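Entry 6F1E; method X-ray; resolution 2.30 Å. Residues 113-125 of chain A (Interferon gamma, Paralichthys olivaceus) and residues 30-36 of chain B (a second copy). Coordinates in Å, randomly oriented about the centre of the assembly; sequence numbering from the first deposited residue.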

ATOM      1  N   LYS A 113       3.832   2.610  10.056  1.00 62.71           N
ATOM      2  CA  LYS A 113       5.070   1.829   9.967  1.00 71.16           C
ATOM      3  C   LYS A 113       4.922   0.778   8.876  1.00 68.66           C
ATOM      4  O   LYS A 113       5.744   0.705   7.946  1.00 67.91           O
ATOM      5  CB  LYS A 113       5.363   1.145  11.325  1.00 79.96           C
ATOM      6  CG  LYS A 113       6.829   0.824  11.626  1.00 95.16           C
ATOM      7  CD  LYS A 113       7.017   0.429  13.104  1.00108.38           C
ATOM      8  CE  LYS A 113       7.021   1.635  14.064  1.00110.45           C
ATOM      9  NZ  LYS A 113       6.328   1.388  15.368  1.00101.26           N
ATOM     10  N   LEU A 114       3.839   0.003   8.996  1.00 66.29           N
ATOM     11  CA  LEU A 114       3.468  -1.029   8.028  1.00 66.37           C
ATOM     12  C   LEU A 114       3.287  -0.418   6.675  1.00 60.19           C
ATOM     13  O   LEU A 114       3.932  -0.832   5.726  1.00 65.84           O
ATOM     14  CB  LEU A 114       2.183  -1.782   8.430  1.00 66.37           C
ATOM     15  CG  LEU A 114       1.699  -2.931   7.512  1.00 72.76           C
ATOM     16  CD1 LEU A 114       2.798  -3.817   6.961  1.00 73.87           C
ATOM     17  CD2 LEU A 114       0.706  -3.820   8.247  1.00 71.15           C
ATOM     18  N   LEU A 115       2.440   0.594   6.599  1.00 61.58           N
ATOM     19  CA  LEU A 115       2.231   1.299   5.351  1.00 62.59           C
ATOM     20  C   LEU A 115       3.540   1.745   4.722  1.00 63.60           C
ATOM     21  O   LEU A 115       3.651   1.659   3.501  1.00 63.40           O
ATOM     22  CB  LEU A 115       1.273   2.494   5.511  1.00 71.27           C
ATOM     23  CG  LEU A 115      -0.219   2.152   5.761  1.00 86.17           C
ATOM     24  CD1 LEU A 115      -1.022   3.430   5.917  1.00 87.80           C
ATOM     25  CD2 LEU A 115      -0.872   1.287   4.677  1.00 83.83           C
ATOM     26  N   GLN A 116       4.541   2.187   5.502  1.00 62.44           N
ATOM     27  CA  GLN A 116       5.804   2.636   4.859  1.00 63.33           C
ATOM     28  C   GLN A 116       6.511   1.427   4.211  1.00 60.43           C
ATOM     29  O   GLN A 116       7.037   1.533   3.105  1.00 53.46           O
ATOM     30  CB  GLN A 116       6.735   3.427   5.804  1.00 67.65           C
ATOM     31  CG  GLN A 116       7.938   4.162   5.138  1.00 66.72           C
ATOM     32  CD  GLN A 116       7.551   5.131   4.005  1.00 70.92           C
ATOM     33  OE1 GLN A 116       6.710   6.015   4.173  1.00 72.55           O
ATOM     34  NE2 GLN A 116       8.172   4.964   2.846  1.00 71.66           N
ATOM     35  N   GLY A 117       6.468   0.280   4.884  1.00 56.47           N
ATOM     36  CA  GLY A 117       6.892  -0.983   4.281  1.00 61.21           C
ATOM     37  C   GLY A 117       6.179  -1.275   2.954  1.00 65.23           C
ATOM     38  O   GLY A 117       6.836  -1.471   1.904  1.00 55.91           O
ATOM     39  N   LEU A 118       4.845  -1.262   2.986  1.00 58.19           N
ATOM     40  CA  LEU A 118       4.076  -1.542   1.773  1.00 57.74           C
ATOM     41  C   LEU A 118       4.375  -0.526   0.704  1.00 57.98           C
ATOM     42  O   LEU A 118       4.465  -0.884  -0.447  1.00 68.90           O
ATOM     43  CB  LEU A 118       2.575  -1.616   2.011  1.00 48.14           C
ATOM     44  CG  LEU A 118       2.203  -2.678   3.047  1.00 53.77           C
ATOM     45  CD1 LEU A 118       0.687  -2.770   3.265  1.00 57.67           C
ATOM     46  CD2 LEU A 118       2.779  -4.028   2.646  1.00 56.82           C
ATOM     47  N   HIS A 119       4.583   0.724   1.071  1.00 62.87           N
ATOM     48  CA  HIS A 119       4.819   1.750   0.053  1.00 68.95           C
ATOM     49  C   HIS A 119       6.189   1.529  -0.553  1.00 64.15           C
ATOM     50  O   HIS A 119       6.379   1.639  -1.773  1.00 63.96           O
ATOM     51  CB  HIS A 119       4.643   3.162   0.630  1.00 76.38           C
ATOM     52  CG  HIS A 119       3.205   3.543   0.866  1.00 90.83           C
ATOM     53  ND1 HIS A 119       2.245   2.635   1.274  1.00 96.71           N
ATOM     54  CD2 HIS A 119       2.568   4.733   0.758  1.00 99.29           C
ATOM     55  CE1 HIS A 119       1.082   3.246   1.409  1.00 90.14           C
ATOM     56  NE2 HIS A 119       1.251   4.520   1.102  1.00103.49           N
ATOM     57  N   ASP A 120       7.124   1.163   0.309  1.00 63.07           N
ATOM     58  CA  ASP A 120       8.479   0.835  -0.122  1.00 68.04           C
ATOM     59  C   ASP A 120       8.565  -0.340  -1.134  1.00 64.99           C
ATOM     60  O   ASP A 120       9.214  -0.197  -2.161  1.00 62.10           O
ATOM     61  CB  ASP A 120       9.402   0.639   1.106  1.00 65.51           C
ATOM     62  CG  ASP A 120       9.793   1.991   1.782  1.00 69.92           C
ATOM     63  OD1 ASP A 120       9.595   3.086   1.160  1.00 59.35           O
ATOM     64  OD2 ASP A 120      10.302   1.934   2.931  1.00 69.11           O
ATOM     65  N   LEU A 121       7.903  -1.459  -0.845  1.00 62.87           N
ATOM     66  CA  LEU A 121       7.778  -2.590  -1.768  1.00 59.40           C
ATOM     67  C   LEU A 121       7.231  -2.159  -3.107  1.00 60.68           C
ATOM     68  O   LEU A 121       7.738  -2.573  -4.153  1.00 64.69           O
ATOM     69  CB  LEU A 121       6.806  -3.619  -1.208  1.00 54.14           C
ATOM     70  CG  LEU A 121       7.280  -4.448  -0.036  1.00 52.18           C
ATOM     71  CD1 LEU A 121       6.134  -5.333   0.435  1.00 56.14           C
ATOM     72  CD2 LEU A 121       8.458  -5.307  -0.436  1.00 50.79           C
ATOM     73  N   GLY A 122       6.195  -1.326  -3.055  1.00 59.61           N
ATOM     74  CA  GLY A 122       5.590  -0.713  -4.237  1.00 59.58           C
ATOM     75  C   GLY A 122       6.540   0.081  -5.130  1.00 61.43           C
ATOM     76  O   GLY A 122       6.296   0.238  -6.329  1.00 69.25           O
ATOM     77  N   ASP A 123       7.629   0.561  -4.560  1.00 61.74           N
ATOM     78  CA  ASP A 123       8.493   1.548  -5.201  1.00 64.98           C
ATOM     79  C   ASP A 123       9.718   0.912  -5.728  1.00 54.61           C
ATOM     80  O   ASP A 123      10.546   1.601  -6.314  1.00 66.57           O
ATOM     81  CB  ASP A 123       8.930   2.626  -4.176  1.00 72.83           C
ATOM     82  CG  ASP A 123       7.903   3.739  -3.998  1.00 80.46           C
ATOM     83  OD1 ASP A 123       6.721   3.627  -4.451  1.00 78.33           O
ATOM     84  OD2 ASP A 123       8.318   4.751  -3.391  1.00 90.40           O
ATOM     85  N   ILE A 124       9.875  -0.386  -5.523  1.00 54.77           N
ATOM     86  CA  ILE A 124      11.131  -1.045  -5.908  1.00 61.05           C
ATOM     87  C   ILE A 124      11.375  -0.896  -7.441  1.00 64.01           C
ATOM     88  O   ILE A 124      10.404  -0.890  -8.237  1.00 55.22           O
ATOM     89  CB  ILE A 124      11.117  -2.499  -5.404  1.00 69.83           C
ATOM     90  CG1 ILE A 124      11.325  -2.480  -3.881  1.00 73.21           C
ATOM     91  CG2 ILE A 124      12.206  -3.325  -6.081  1.00 76.74           C
ATOM     92  CD1 ILE A 124      11.107  -3.806  -3.159  1.00 82.10           C
ATOM     93  N   LYS A 125      12.635  -0.706  -7.849  1.00 58.12           N
ATOM     94  CA  LYS A 125      12.953  -0.564  -9.288  1.00 60.30           C
ATOM     95  C   LYS A 125      13.021  -1.934  -9.932  1.00 58.77           C
ATOM     96  O   LYS A 125      14.094  -2.537 -10.058  1.00 50.83           O
ATOM     97  CB  LYS A 125      14.276   0.165  -9.531  1.00 67.34           C
ATOM     98  CG  LYS A 125      14.377   1.535  -8.887  1.00 77.42           C
ATOM     99  CD  LYS A 125      13.282   2.500  -9.329  1.00 79.76           C
ATOM    100  CE  LYS A 125      13.485   3.827  -8.620  1.00 85.40           C
ATOM    101  NZ  LYS A 125      12.518   4.823  -9.133  1.00 90.96           N
TER
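Chain B, residues 30-36: PVFPKEP

Residues 30-36 of chain B form no regular helix or strand; the segment is extended and irregular, and it runs obliquely, in the opposite overall direction to the helix of chain A, so that Val31(B) lies by Ile124(A), Phe32(B) by Leu121(A), Pro33(B) by Gly117(A) and Pro36(B) by Leu114(A). Most of its residues have psi near 127 to 175°; Val31(B), at -64/-50°, is the exception. No hydrogen bond joins the stretches, and the side-chain contacts are apolar, a setting that suits aliphatic and aromatic residues.

Ile124(A), just past the helix, points toward chain B. With chi1 m and chi2 t its side chain is extended, carrying Ile124(A) CD1 to 3.8 Å from Val31(B) CG1, 4.1 Å from Phe32(B) CD1 and 3.2 Å from the carbonyl Val31(B) O. Val31(B), chi1 t, points sideways and offers its CG1 methyl to that contact. Leu121(A) starts sideways, but its m,t rotamer, common for leucine in helices, brings CD2 to the edge of the phenyl ring, 3.4 Å from Phe32(B) CD1, and 4.1 Å from Pro33(B) CD. Phe32(B), chi1 m, likewise leaves its backbone sideways, and the end of its side chain comes nearer chain A.

Pro33(B) CG lies 4.1 Å from the backbone atom Gly117(A) O; a compact, apolar proline ring can lie against the helix backbone without needing a hydrogen-bond partner. Farther along, Leu114(A), t,p, touches Pro36(B) loosely, CD1 to CG 4.5 Å.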

ATOM      1  N   PRO B  30      19.259  -1.983   0.515  1.00 88.92           N
ATOM      2  CA  PRO B  30      18.679  -3.331   0.530  1.00 81.98           C
ATOM      3  C   PRO B  30      17.328  -3.283  -0.180  1.00 69.80           C
ATOM      4  O   PRO B  30      16.621  -2.308  -0.061  1.00 64.60           O
ATOM      5  CB  PRO B  30      18.489  -3.625   2.022  1.00 75.23           C
ATOM      6  CG  PRO B  30      18.326  -2.291   2.627  1.00 85.19           C
ATOM      7  CD  PRO B  30      19.229  -1.370   1.852  1.00 85.55           C
ATOM      8  N   VAL B  31      16.985  -4.332  -0.912  1.00 65.82           N
ATOM      9  CA  VAL B  31      15.784  -4.336  -1.724  1.00 60.57           C
ATOM     10  C   VAL B  31      14.550  -4.226  -0.897  1.00 54.81           C
ATOM     11  O   VAL B  31      13.691  -3.451  -1.236  1.00 67.90           O
ATOM     12  CB  VAL B  31      15.673  -5.625  -2.553  1.00 71.48           C
ATOM     13  CG1 VAL B  31      14.284  -5.814  -3.165  1.00 79.31           C
ATOM     14  CG2 VAL B  31      16.682  -5.565  -3.662  1.00 82.86           C
ATOM     15  N   PHE B  32      14.430  -5.061   0.131  1.00 52.90           N
ATOM     16  CA  PHE B  32      13.220  -5.128   0.957  1.00 55.16           C
ATOM     17  C   PHE B  32      13.411  -4.412   2.273  1.00 61.36           C
ATOM     18  O   PHE B  32      14.534  -4.178   2.693  1.00 61.17           O
ATOM     19  CB  PHE B  32      12.838  -6.565   1.281  1.00 54.07           C
ATOM     20  CG  PHE B  32      12.464  -7.391   0.076  1.00 58.49           C
ATOM     21  CD1 PHE B  32      11.326  -7.082  -0.664  1.00 62.86           C
ATOM     22  CD2 PHE B  32      13.224  -8.494  -0.299  1.00 58.04           C
ATOM     23  CE1 PHE B  32      10.946  -7.852  -1.752  1.00 64.82           C
ATOM     24  CE2 PHE B  32      12.847  -9.268  -1.376  1.00 60.45           C
ATOM     25  CZ  PHE B  32      11.716  -8.945  -2.113  1.00 62.92           C
ATOM     26  N   PRO B  33      12.297  -4.025   2.914  1.00 72.18           N
ATOM     27  CA  PRO B  33      12.321  -3.715   4.340  1.00 77.23           C
ATOM     28  C   PRO B  33      12.322  -5.005   5.150  1.00 76.29           C
ATOM     29  O   PRO B  33      12.229  -6.076   4.554  1.00 69.93           O
ATOM     30  CB  PRO B  33      11.028  -2.929   4.548  1.00 77.34           C
ATOM     31  CG  PRO B  33      10.138  -3.383   3.454  1.00 72.89           C
ATOM     32  CD  PRO B  33      11.026  -3.626   2.288  1.00 71.55           C
ATOM     33  N   LYS B  34      12.449  -4.890   6.478  1.00 82.77           N
ATOM     34  CA  LYS B  34      12.468  -6.054   7.386  1.00 79.90           C
ATOM     35  C   LYS B  34      11.057  -6.516   7.668  1.00 77.89           C
ATOM     36  O   LYS B  34      10.165  -5.683   7.813  1.00 75.88           O
ATOM     37  CB  LYS B  34      13.114  -5.727   8.734  1.00 78.83           C
ATOM     38  CG  LYS B  34      14.603  -5.404   8.704  1.00 83.40           C
ATOM     39  CD  LYS B  34      15.136  -5.180  10.128  1.00 76.88           C
ATOM     40  CE  LYS B  34      16.321  -4.228  10.157  1.00 76.21           C
ATOM     41  NZ  LYS B  34      16.876  -4.118  11.532  1.00 79.25           N
ATOM     42  N   GLU B  35      10.888  -7.841   7.771  1.00 86.29           N
ATOM     43  CA  GLU B  35       9.596  -8.488   8.027  1.00 86.77           C
ATOM     44  C   GLU B  35       9.145  -7.964   9.388  1.00 88.41           C
ATOM     45  O   GLU B  35       9.925  -8.026  10.324  1.00 84.25           O
ATOM     46  CB  GLU B  35       9.707 -10.052   8.004  1.00 81.11           C
ATOM     47  CG  GLU B  35       8.394 -10.807   8.365  1.00 85.59           C
ATOM     48  CD  GLU B  35       8.414 -12.326   8.115  1.00 90.68           C
ATOM     49  OE1 GLU B  35       9.366 -12.816   7.487  1.00 94.14           O
ATOM     50  OE2 GLU B  35       7.470 -13.055   8.529  1.00 84.71           O
ATOM     51  N   PRO B  36       7.911  -7.418   9.494  1.00103.64           N
ATOM     52  CA  PRO B  36       7.459  -6.849  10.766  1.00107.75           C
ATOM     53  C   PRO B  36       6.709  -7.867  11.631  1.00 98.72           C
ATOM     54  O   PRO B  36       7.244  -8.925  11.943  1.00 80.46           O
ATOM     55  CB  PRO B  36       6.516  -5.731  10.311  1.00115.86           C
ATOM     56  CG  PRO B  36       5.906  -6.260   9.051  1.00118.80           C
ATOM     57  CD  PRO B  36       6.864  -7.276   8.462  1.00114.23           C
TER